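Long-range contacts in IroE protein (Escherichia coli, PDB 2GZR), which hydrolyses the trilactone siderophore enterobactin and its C-glucosylated forms, preferring the iron-free molecules and usually cutting the ring once to give linear trimers: residues A[147-152]-A[172-177]; A[165-170]-A[196-201]; A[94-99]-A[177-182]. All coordinates share one frame; numbering follows the deposited sequence.

Contact 1 (A[147-152]-A[172-177]); sequences GHSYGG and SPSLGR
Ser149 and Ser174 meet both through the main chain and through their side chains. Ser174 N gives a weak hydrogen bond to Ser149 O at 3.3 Å with an N-H...O angle of 160°, and the same carbonyl weakly accepts Gly152 N in the first turn of the helix. Two CA-H...O contacts add to this. One runs from Ser149 CA to Ser172 O at 3.2 Å, the other from Pro173 CA to Ser149 O at 3.4 Å, so the backbones lie almost against each other. Such closeness suits a glycine: Gly152 CA sits 4.1 Å from Pro173 CA, too close for a side chain to stand between them.

Among the side chains, Ser174 OG stands 3.5 Å from Ser149 OG. A chi1 of 34° holds it between its own N and carbonyl carbon and over the start of the helix, but it is poorly angled to accept Tyr150 N. Farther out, the methylene Arg177 CD rests 3.7 Å from Tyr150 CE1; the two side chains cross at about a right angle. His148 NE2 passes 3.9 Å from Ser172 CB, while its polar partner is His247 O.

Ser149 is the active-site serine and bonds through OG to NE2 of the active-site His247. Its positive phi, 64°, is that of the nucleophile elbow, the sharp GxSxG turn of alpha/beta-hydrolases, in which Gly147 and Gly151 let strand and helix come close. The elbow joins strand 143-148 to helix 150-161, and the loop 172-177 leaves the adjacent parallel strand 167-171. Helix 247-262 reaches His148 and Ser172 while helix 87-93 reaches Ser149 and Tyr150.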
loop_
_atom_site.group_PDB
_atom_site.type_symbol
_atom_site.label_atom_id
_atom_site.label_comp_id
_atom_site.label_asym_id
_atom_site.label_seq_id
_atom_site.Cartn_x
_atom_site.Cartn_y
_atom_site.Cartn_z
ATOM N N GLY A 147 -0.638 0.447 -2.571
ATOM C CA GLY A 147 -0.243 1.574 -3.394
ATOM C C GLY A 147 -1.072 1.608 -4.663
ATOM O O GLY A 147 -1.484 0.553 -5.172
ATOM N N HIS A 148 -1.316 2.816 -5.176
ATOM C CA HIS A 148 -2.102 3.009 -6.394
ATOM C C HIS A 148 -1.353 3.840 -7.432
ATOM O O HIS A 148 -0.644 4.798 -7.091
ATOM C CB HIS A 148 -3.442 3.661 -6.037
ATOM C CG HIS A 148 -4.218 4.173 -7.214
ATOM N ND1 HIS A 148 -3.884 5.334 -7.882
ATOM C CD2 HIS A 148 -5.342 3.709 -7.811
ATOM C CE1 HIS A 148 -4.769 5.564 -8.837
ATOM N NE2 HIS A 148 -5.664 4.594 -8.813
ATOM N N SER A 149 -1.504 3.451 -8.699
ATOM C CA SER A 149 -0.859 4.135 -9.817
ATOM C C SER A 149 0.659 3.994 -9.658
ATOM O O SER A 149 1.177 2.884 -9.768
ATOM C CB SER A 149 -1.278 5.610 -9.831
ATOM O OG SER A 149 -1.309 6.103 -11.158
ATOM N N TYR A 150 1.378 5.098 -9.428
ATOM C CA TYR A 150 2.829 5.003 -9.206
ATOM C C TYR A 150 3.027 4.194 -7.924
ATOM O O TYR A 150 3.998 3.460 -7.777
ATOM C CB TYR A 150 3.477 6.382 -9.004
ATOM C CG TYR A 150 3.877 7.097 -10.269
ATOM C CD1 TYR A 150 4.335 6.389 -11.375
ATOM C CD2 TYR A 150 3.830 8.487 -10.347
ATOM C CE1 TYR A 150 4.736 7.045 -12.538
ATOM C CE2 TYR A 150 4.233 9.158 -11.505
ATOM C CZ TYR A 150 4.682 8.426 -12.598
ATOM O OH TYR A 150 5.061 9.066 -13.754
ATOM N N GLY A 151 2.094 4.359 -6.992
ATOM C CA GLY A 151 2.154 3.624 -5.749
ATOM C C GLY A 151 2.021 2.152 -6.073
ATOM O O GLY A 151 2.613 1.308 -5.394
ATOM N N GLY A 152 1.250 1.857 -7.123
ATOM C CA GLY A 152 1.052 0.486 -7.560
ATOM C C GLY A 152 2.380 -0.130 -7.952
ATOM O O GLY A 152 2.695 -1.253 -7.564
ATOM N N SER A 172 -4.048 -0.428 -9.918
ATOM C CA SER A 172 -3.888 0.356 -11.152
ATOM C C SER A 172 -2.451 0.766 -11.408
ATOM O O SER A 172 -2.182 1.917 -11.721
ATOM C CB SER A 172 -4.744 1.615 -11.117
ATOM O OG SER A 172 -6.112 1.288 -11.058
ATOM N N PRO A 173 -1.500 -0.169 -11.262
ATOM C CA PRO A 173 -0.103 0.196 -11.505
ATOM C C PRO A 173 0.055 0.832 -12.889
ATOM O O PRO A 173 -0.355 0.256 -13.897
ATOM C CB PRO A 173 0.626 -1.145 -11.376
ATOM C CG PRO A 173 -0.421 -2.140 -11.776
ATOM C CD PRO A 173 -1.628 -1.619 -11.043
ATOM N N SER A 174 0.631 2.027 -12.923
ATOM C CA SER A 174 0.825 2.734 -14.181
ATOM C C SER A 174 2.110 2.272 -14.865
ATOM O O SER A 174 3.070 3.035 -15.033
ATOM C CB SER A 174 0.846 4.242 -13.928
ATOM O OG SER A 174 1.428 4.536 -12.675
ATOM N N LEU A 175 2.119 1.002 -15.251
ATOM C CA LEU A 175 3.272 0.409 -15.909
ATOM C C LEU A 175 3.372 0.853 -17.372
ATOM O O LEU A 175 4.451 0.829 -17.966
ATOM C CB LEU A 175 3.198 -1.116 -15.778
ATOM C CG LEU A 175 1.798 -1.726 -15.871
ATOM C CD1 LEU A 175 1.354 -1.736 -17.319
ATOM C CD2 LEU A 175 1.800 -3.142 -15.303
ATOM N N GLY A 176 2.251 1.293 -17.933
ATOM C CA GLY A 176 2.246 1.742 -19.312
ATOM C C GLY A 176 2.909 3.097 -19.511
ATOM O O GLY A 176 2.443 3.914 -20.302
ATOM N N ARG A 177 4.000 3.343 -18.797
ATOM C CA ARG A 177 4.702 4.611 -18.924
ATOM C C ARG A 177 6.159 4.496 -18.499
ATOM O O ARG A 177 6.587 5.121 -17.525
ATOM C CB ARG A 177 4.003 5.688 -18.094
ATOM C CG ARG A 177 3.792 5.319 -16.642
ATOM C CD ARG A 177 3.240 6.484 -15.833
ATOM N NE ARG A 177 2.057 7.084 -16.447
ATOM C CZ ARG A 177 2.094 8.004 -17.409
ATOM N NH1 ARG A 177 3.257 8.442 -17.876
ATOM N NH2 ARG A 177 0.965 8.489 -17.909
#

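Contact 2 (A[165-170]-A[196-201]); sequences FRSYYS and TKHLAI
The ring of His198 points at strand 167-170 and takes the place of a backbone partner there. Its ND1 accepts Tyr168 N at 2.9 Å, nearly straight at 165° and with the donor close to the ring plane, so the ring's own lone pair is used and its proton probably sits on NE2. With CG anti to the backbone N (chi1 159°), the imidazole is carried across to the neighbouring strand. Ser167 OG lies over one of its faces, 3.9 Å from ND1.

The edge of the same imidazole, led by CE1, is turned to the face of Tyr169. This is a T-shaped pair whose ring centroids are 5.4 Å apart and whose planes meet at 56°. The small Ala200 lies alongside, its CB 4.0 Å from Tyr169 CD1. Tyr169 OH reaches Asp261, in helix 247-262, which packs on this face.

Both segments belong to the parallel core of the alpha/beta-hydrolase sheet and are joined through helix 180-187 as a beta-alpha-beta crossover. Their strands run nearly parallel. The regular ladder is Ala200 N to Tyr168 O at 2.8 Å and Ser170 N to Ala200 O at 2.9 Å.

Tyr168 goes to the opposite face, toward helix 150-161, where its ring meets Trp159 edge-to-face. Lys197 is extended beyond CG and crosses this tyrosine obliquely, placing the methylene CE 3.6 Å from Tyr168 OH. A long aliphatic chain suits the spot because it packs on the phenol yet delivers NZ to the carbonyls of Trp159 and Ser162, with a cation-pi contact to Trp159. Ser170, small and polar, turns OG to Gly152 O.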
loop_
_atom_site.group_PDB
_atom_site.type_symbol
_atom_site.label_atom_id
_atom_site.label_comp_id
_atom_site.label_asym_id
_atom_site.label_seq_id
_atom_site.Cartn_x
_atom_site.Cartn_y
_atom_site.Cartn_z
ATOM N N PHE A 165 6.940 -7.187 4.355
ATOM C CA PHE A 165 5.490 -7.294 4.207
ATOM C C PHE A 165 5.023 -8.687 3.815
ATOM O O PHE A 165 5.767 -9.466 3.221
ATOM C CB PHE A 165 5.000 -6.284 3.164
ATOM C CG PHE A 165 5.339 -4.870 3.501
ATOM C CD1 PHE A 165 4.562 -4.153 4.404
ATOM C CD2 PHE A 165 6.484 -4.279 2.979
ATOM C CE1 PHE A 165 4.926 -2.855 4.791
ATOM C CE2 PHE A 165 6.860 -2.988 3.354
ATOM C CZ PHE A 165 6.080 -2.273 4.264
ATOM N N ARG A 166 3.774 -8.989 4.152
ATOM C CA ARG A 166 3.188 -10.283 3.838
ATOM C C ARG A 166 2.143 -10.133 2.740
ATOM O O ARG A 166 2.134 -10.897 1.776
ATOM C CB ARG A 166 2.562 -10.900 5.091
ATOM C CG ARG A 166 3.472 -10.881 6.317
ATOM C CD ARG A 166 4.955 -11.122 5.978
ATOM N NE ARG A 166 5.194 -12.309 5.149
ATOM C CZ ARG A 166 4.892 -13.558 5.503
ATOM N NH1 ARG A 166 4.330 -13.802 6.681
ATOM N NH2 ARG A 166 5.163 -14.569 4.681
ATOM N N SER A 167 1.256 -9.156 2.887
ATOM C CA SER A 167 0.246 -8.923 1.865
ATOM C C SER A 167 0.624 -7.711 1.029
ATOM O O SER A 167 1.096 -6.698 1.547
ATOM C CB SER A 167 -1.136 -8.727 2.491
ATOM O OG SER A 167 -1.653 -9.971 2.929
ATOM N N TYR A 168 0.425 -7.830 -0.275
ATOM C CA TYR A 168 0.768 -6.754 -1.196
ATOM C C TYR A 168 -0.402 -6.430 -2.118
ATOM O O TYR A 168 -0.904 -7.300 -2.839
ATOM C CB TYR A 168 1.989 -7.151 -2.023
ATOM C CG TYR A 168 3.247 -7.357 -1.217
ATOM C CD1 TYR A 168 4.268 -6.400 -1.225
ATOM C CD2 TYR A 168 3.443 -8.532 -0.476
ATOM C CE1 TYR A 168 5.471 -6.608 -0.518
ATOM C CE2 TYR A 168 4.635 -8.754 0.238
ATOM C CZ TYR A 168 5.647 -7.788 0.209
ATOM O OH TYR A 168 6.836 -8.015 0.881
ATOM N N TYR A 169 -0.824 -5.171 -2.075
ATOM C CA TYR A 169 -1.932 -4.690 -2.879
ATOM C C TYR A 169 -1.473 -3.646 -3.901
ATOM O O TYR A 169 -1.266 -2.473 -3.561
ATOM C CB TYR A 169 -3.003 -4.078 -1.964
ATOM C CG TYR A 169 -3.587 -5.040 -0.942
ATOM C CD1 TYR A 169 -4.668 -5.862 -1.265
ATOM C CD2 TYR A 169 -3.057 -5.127 0.350
ATOM C CE1 TYR A 169 -5.212 -6.748 -0.331
ATOM C CE2 TYR A 169 -3.595 -6.011 1.292
ATOM C CZ TYR A 169 -4.674 -6.818 0.942
ATOM O OH TYR A 169 -5.220 -7.690 1.861
ATOM N N SER A 170 -1.301 -4.080 -5.146
ATOM C CA SER A 170 -0.898 -3.184 -6.230
ATOM C C SER A 170 -2.166 -2.788 -6.977
ATOM O O SER A 170 -2.825 -3.633 -7.591
ATOM C CB SER A 170 0.078 -3.889 -7.191
ATOM O OG SER A 170 0.522 -3.011 -8.227
ATOM N N THR A 196 5.156 -18.889 -1.805
ATOM C CA THR A 196 4.032 -18.613 -0.911
ATOM C C THR A 196 3.566 -17.159 -0.854
ATOM O O THR A 196 2.439 -16.884 -0.442
ATOM C CB THR A 196 4.360 -19.060 0.525
ATOM O OG1 THR A 196 5.393 -18.219 1.063
ATOM C CG2 THR A 196 4.826 -20.516 0.528
ATOM N N LYS A 197 4.422 -16.235 -1.277
ATOM C CA LYS A 197 4.111 -14.804 -1.225
ATOM C C LYS A 197 2.763 -14.385 -1.808
ATOM O O LYS A 197 2.351 -14.865 -2.862
ATOM C CB LYS A 197 5.232 -14.008 -1.901
ATOM C CG LYS A 197 5.644 -12.741 -1.151
ATOM C CD LYS A 197 6.950 -12.205 -1.710
ATOM C CE LYS A 197 7.474 -11.000 -0.942
ATOM N NZ LYS A 197 8.862 -10.685 -1.389
ATOM N N HIS A 198 2.077 -13.486 -1.103
ATOM C CA HIS A 198 0.791 -12.971 -1.565
ATOM C C HIS A 198 0.969 -11.748 -2.480
ATOM O O HIS A 198 1.868 -10.937 -2.275
ATOM C CB HIS A 198 -0.099 -12.592 -0.377
ATOM C CG HIS A 198 -1.191 -11.631 -0.735
ATOM N ND1 HIS A 198 -0.968 -10.278 -0.901
ATOM C CD2 HIS A 198 -2.500 -11.834 -1.021
ATOM C CE1 HIS A 198 -2.091 -9.691 -1.275
ATOM N NE2 HIS A 198 -3.036 -10.612 -1.356
ATOM N N LEU A 199 0.110 -11.631 -3.487
ATOM C CA LEU A 199 0.146 -10.505 -4.421
ATOM C C LEU A 199 -1.216 -10.300 -5.060
ATOM O O LEU A 199 -1.679 -11.122 -5.845
ATOM C CB LEU A 199 1.179 -10.724 -5.525
ATOM C CG LEU A 199 1.131 -9.678 -6.648
ATOM C CD1 LEU A 199 1.309 -8.265 -6.075
ATOM C CD2 LEU A 199 2.196 -9.988 -7.664
ATOM N N ALA A 200 -1.851 -9.195 -4.717
ATOM C CA ALA A 200 -3.155 -8.878 -5.249
ATOM C C ALA A 200 -3.091 -7.646 -6.153
ATOM O O ALA A 200 -2.831 -6.528 -5.692
ATOM C CB ALA A 200 -4.122 -8.643 -4.110
ATOM N N ILE A 201 -3.314 -7.862 -7.443
ATOM C CA ILE A 201 -3.308 -6.772 -8.402
ATOM C C ILE A 201 -4.751 -6.297 -8.526
ATOM O O ILE A 201 -5.676 -7.102 -8.649
ATOM C CB ILE A 201 -2.768 -7.243 -9.769
ATOM C CG1 ILE A 201 -1.324 -7.732 -9.599
ATOM C CG2 ILE A 201 -2.827 -6.102 -10.781
ATOM C CD1 ILE A 201 -0.686 -8.319 -10.866
#

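Contact 3 (A[94-99]-A[177-182]); sequences YTPAAE and RGYDAL
Thr95 OG1 is gripped twice: it accepts Gly115 N and donates to Ala91 O in the last turn of helix 87-93. With the hydroxyl tied up in this way, the apolar part of the threonine meets Tyr179. Thr95 CB and CG2 each lie 3.3 Å from Tyr179 OH, the methyl also resting against the CZ end of the ring, and the two side chains pass each other at a slant. A branched residue suits the place because the hydroxyl branch can bond to helix 87-93 and to Gly115 while the methyl branch packs.

Nearer the root of the ring, Pro96 CG comes to 3.6 Å from Tyr179 CD2 and then to 4.2 Å from Leu182 CD2, a rigid apolar ring that touches both.

The segment 94-99 lies in the loop between helix 87-93 and helix 117-132 of the alpha/beta-hydrolase fold. Segment 177-182 leads into helix 180-187, the helix of a beta-alpha-beta crossover. The positive phi of Gly178 (83°) suits glycine, where a CB would be jammed against the preceding carbonyl O; the next residue, Tyr179, also touches Leu153 and Ser114.

Glu99, partly exposed, reaches across. Its CG stands at the edge of the Tyr179 ring, in its plane, 3.9 Å from CD2. The chain bends at chi2 (-88°), carrying the carboxylate over to Leu182: OE1 lies 3.6 Å from Leu182 N, which is bonded to Tyr179 O, and OE2 lies 3.9 Å from Leu182 CD1. The beginning of the helix would probably be a favourable neighbour for this negative charge, and OE2 forms a salt bridge with Arg185 one turn farther along.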
loop_
_atom_site.group_PDB
_atom_site.type_symbol
_atom_site.label_atom_id
_atom_site.label_comp_id
_atom_site.label_asym_id
_atom_site.label_seq_id
_atom_site.Cartn_x
_atom_site.Cartn_y
_atom_site.Cartn_z
ATOM N N TYR A 94 8.138 6.410 -5.525
ATOM C CA TYR A 94 7.411 5.194 -5.901
ATOM C C TYR A 94 7.866 4.432 -7.145
ATOM O O TYR A 94 7.464 3.277 -7.346
ATOM C CB TYR A 94 5.918 5.510 -6.057
ATOM C CG TYR A 94 5.256 6.177 -4.857
ATOM C CD1 TYR A 94 5.973 6.455 -3.683
ATOM C CD2 TYR A 94 3.912 6.555 -4.909
ATOM C CE1 TYR A 94 5.366 7.090 -2.603
ATOM C CE2 TYR A 94 3.300 7.190 -3.832
ATOM C CZ TYR A 94 4.029 7.457 -2.684
ATOM O OH TYR A 94 3.413 8.099 -1.628
ATOM N N THR A 95 8.686 5.062 -7.983
ATOM C CA THR A 95 9.140 4.407 -9.205
ATOM C C THR A 95 10.395 3.579 -9.005
ATOM O O THR A 95 11.341 4.006 -8.348
ATOM C CB THR A 95 9.348 5.425 -10.355
ATOM O OG1 THR A 95 10.262 6.447 -9.950
ATOM C CG2 THR A 95 8.021 6.053 -10.737
ATOM N N PRO A 96 10.410 2.366 -9.577
ATOM C CA PRO A 96 11.534 1.429 -9.478
ATOM C C PRO A 96 12.838 1.928 -10.080
ATOM O O PRO A 96 12.861 2.510 -11.161
ATOM C CB PRO A 96 11.005 0.179 -10.178
ATOM C CG PRO A 96 10.132 0.756 -11.237
ATOM C CD PRO A 96 9.371 1.830 -10.473
ATOM N N ALA A 97 13.923 1.694 -9.353
ATOM C CA ALA A 97 15.245 2.102 -9.790
ATOM C C ALA A 97 15.694 1.263 -10.984
ATOM O O ALA A 97 16.233 1.800 -11.951
ATOM C CB ALA A 97 16.231 1.960 -8.645
ATOM N N ALA A 98 15.461 -0.046 -10.914
ATOM C CA ALA A 98 15.847 -0.959 -11.993
ATOM C C ALA A 98 15.448 -0.404 -13.354
ATOM O O ALA A 98 16.275 -0.327 -14.263
ATOM C CB ALA A 98 15.213 -2.326 -11.781
ATOM N N GLU A 99 14.182 -0.021 -13.495
ATOM C CA GLU A 99 13.699 0.549 -14.747
ATOM C C GLU A 99 13.404 2.038 -14.595
ATOM O O GLU A 99 14.251 2.806 -14.134
ATOM C CB GLU A 99 12.439 -0.185 -15.234
ATOM C CG GLU A 99 11.463 -0.587 -14.141
ATOM C CD GLU A 99 11.777 -1.952 -13.547
ATOM O OE1 GLU A 99 11.692 -2.955 -14.284
ATOM O OE2 GLU A 99 12.111 -2.023 -12.348
ATOM N N ARG A 177 4.000 3.343 -18.797
ATOM C CA ARG A 177 4.702 4.611 -18.924
ATOM C C ARG A 177 6.159 4.496 -18.499
ATOM O O ARG A 177 6.587 5.121 -17.525
ATOM C CB ARG A 177 4.003 5.688 -18.094
ATOM C CG ARG A 177 3.792 5.319 -16.642
ATOM C CD ARG A 177 3.240 6.484 -15.833
ATOM N NE ARG A 177 2.057 7.084 -16.447
ATOM C CZ ARG A 177 2.094 8.004 -17.409
ATOM N NH1 ARG A 177 3.257 8.442 -17.876
ATOM N NH2 ARG A 177 0.965 8.489 -17.909
ATOM N N GLY A 178 6.915 3.696 -19.242
ATOM C CA GLY A 178 8.317 3.502 -18.935
ATOM C C GLY A 178 8.539 2.457 -17.856
ATOM O O GLY A 178 9.661 2.316 -17.359
ATOM N N TYR A 179 7.490 1.717 -17.490
ATOM C CA TYR A 179 7.630 0.700 -16.447
ATOM C C TYR A 179 6.993 -0.638 -16.782
ATOM O O TYR A 179 6.809 -1.482 -15.901
ATOM C CB TYR A 179 7.070 1.224 -15.118
ATOM C CG TYR A 179 7.761 2.483 -14.651
ATOM C CD1 TYR A 179 7.123 3.720 -14.726
ATOM C CD2 TYR A 179 9.078 2.445 -14.189
ATOM C CE1 TYR A 179 7.777 4.888 -14.357
ATOM C CE2 TYR A 179 9.744 3.608 -13.818
ATOM C CZ TYR A 179 9.088 4.826 -13.906
ATOM O OH TYR A 179 9.743 5.982 -13.550
ATOM N N ASP A 180 6.667 -0.826 -18.059
ATOM C CA ASP A 180 6.064 -2.070 -18.541
ATOM C C ASP A 180 6.902 -3.295 -18.183
ATOM O O ASP A 180 6.368 -4.382 -17.954
ATOM C CB ASP A 180 5.901 -2.010 -20.061
ATOM C CG ASP A 180 4.628 -1.322 -20.482
ATOM O OD1 ASP A 180 3.543 -1.890 -20.219
ATOM O OD2 ASP A 180 4.715 -0.221 -21.074
ATOM N N ALA A 181 8.216 -3.108 -18.145
ATOM C CA ALA A 181 9.143 -4.188 -17.827
ATOM C C ALA A 181 9.018 -4.679 -16.383
ATOM O O ALA A 181 9.427 -5.798 -16.065
ATOM C CB ALA A 181 10.568 -3.736 -18.108
ATOM N N LEU A 182 8.461 -3.850 -15.506
ATOM C CA LEU A 182 8.288 -4.257 -14.117
ATOM C C LEU A 182 7.379 -5.501 -14.070
ATOM O O LEU A 182 7.677 -6.475 -13.377
ATOM C CB LEU A 182 7.687 -3.104 -13.290
ATOM C CG LEU A 182 7.501 -3.313 -11.776
ATOM C CD1 LEU A 182 8.815 -3.735 -11.138
ATOM C CD2 LEU A 182 6.995 -2.022 -11.126
#

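How the contacts relate
Contact 2 is core: two neighbouring strands of the sheet, held by regular backbone bonds and a histidine that stands in for one of them. Contacts 1 and 3 are only partly buried and join loops to helix starts, contact 1 also taking in the end of a strand. Contact 1 has a single weak backbone hydrogen bond, to the catalytic serine; contact 3 has none between its segments, just side-chain packing and a partly exposed acid. Contacts 1 and 2 are linked through Gly152 O to Ser170 OG and Gly147 N to Tyr169 O. Contacts 1 and 3 share Arg177, and Tyr150 packs on Thr95. Contacts 2 and 3 do not touch, yet helix 180-187 connects the two strands of contact 2.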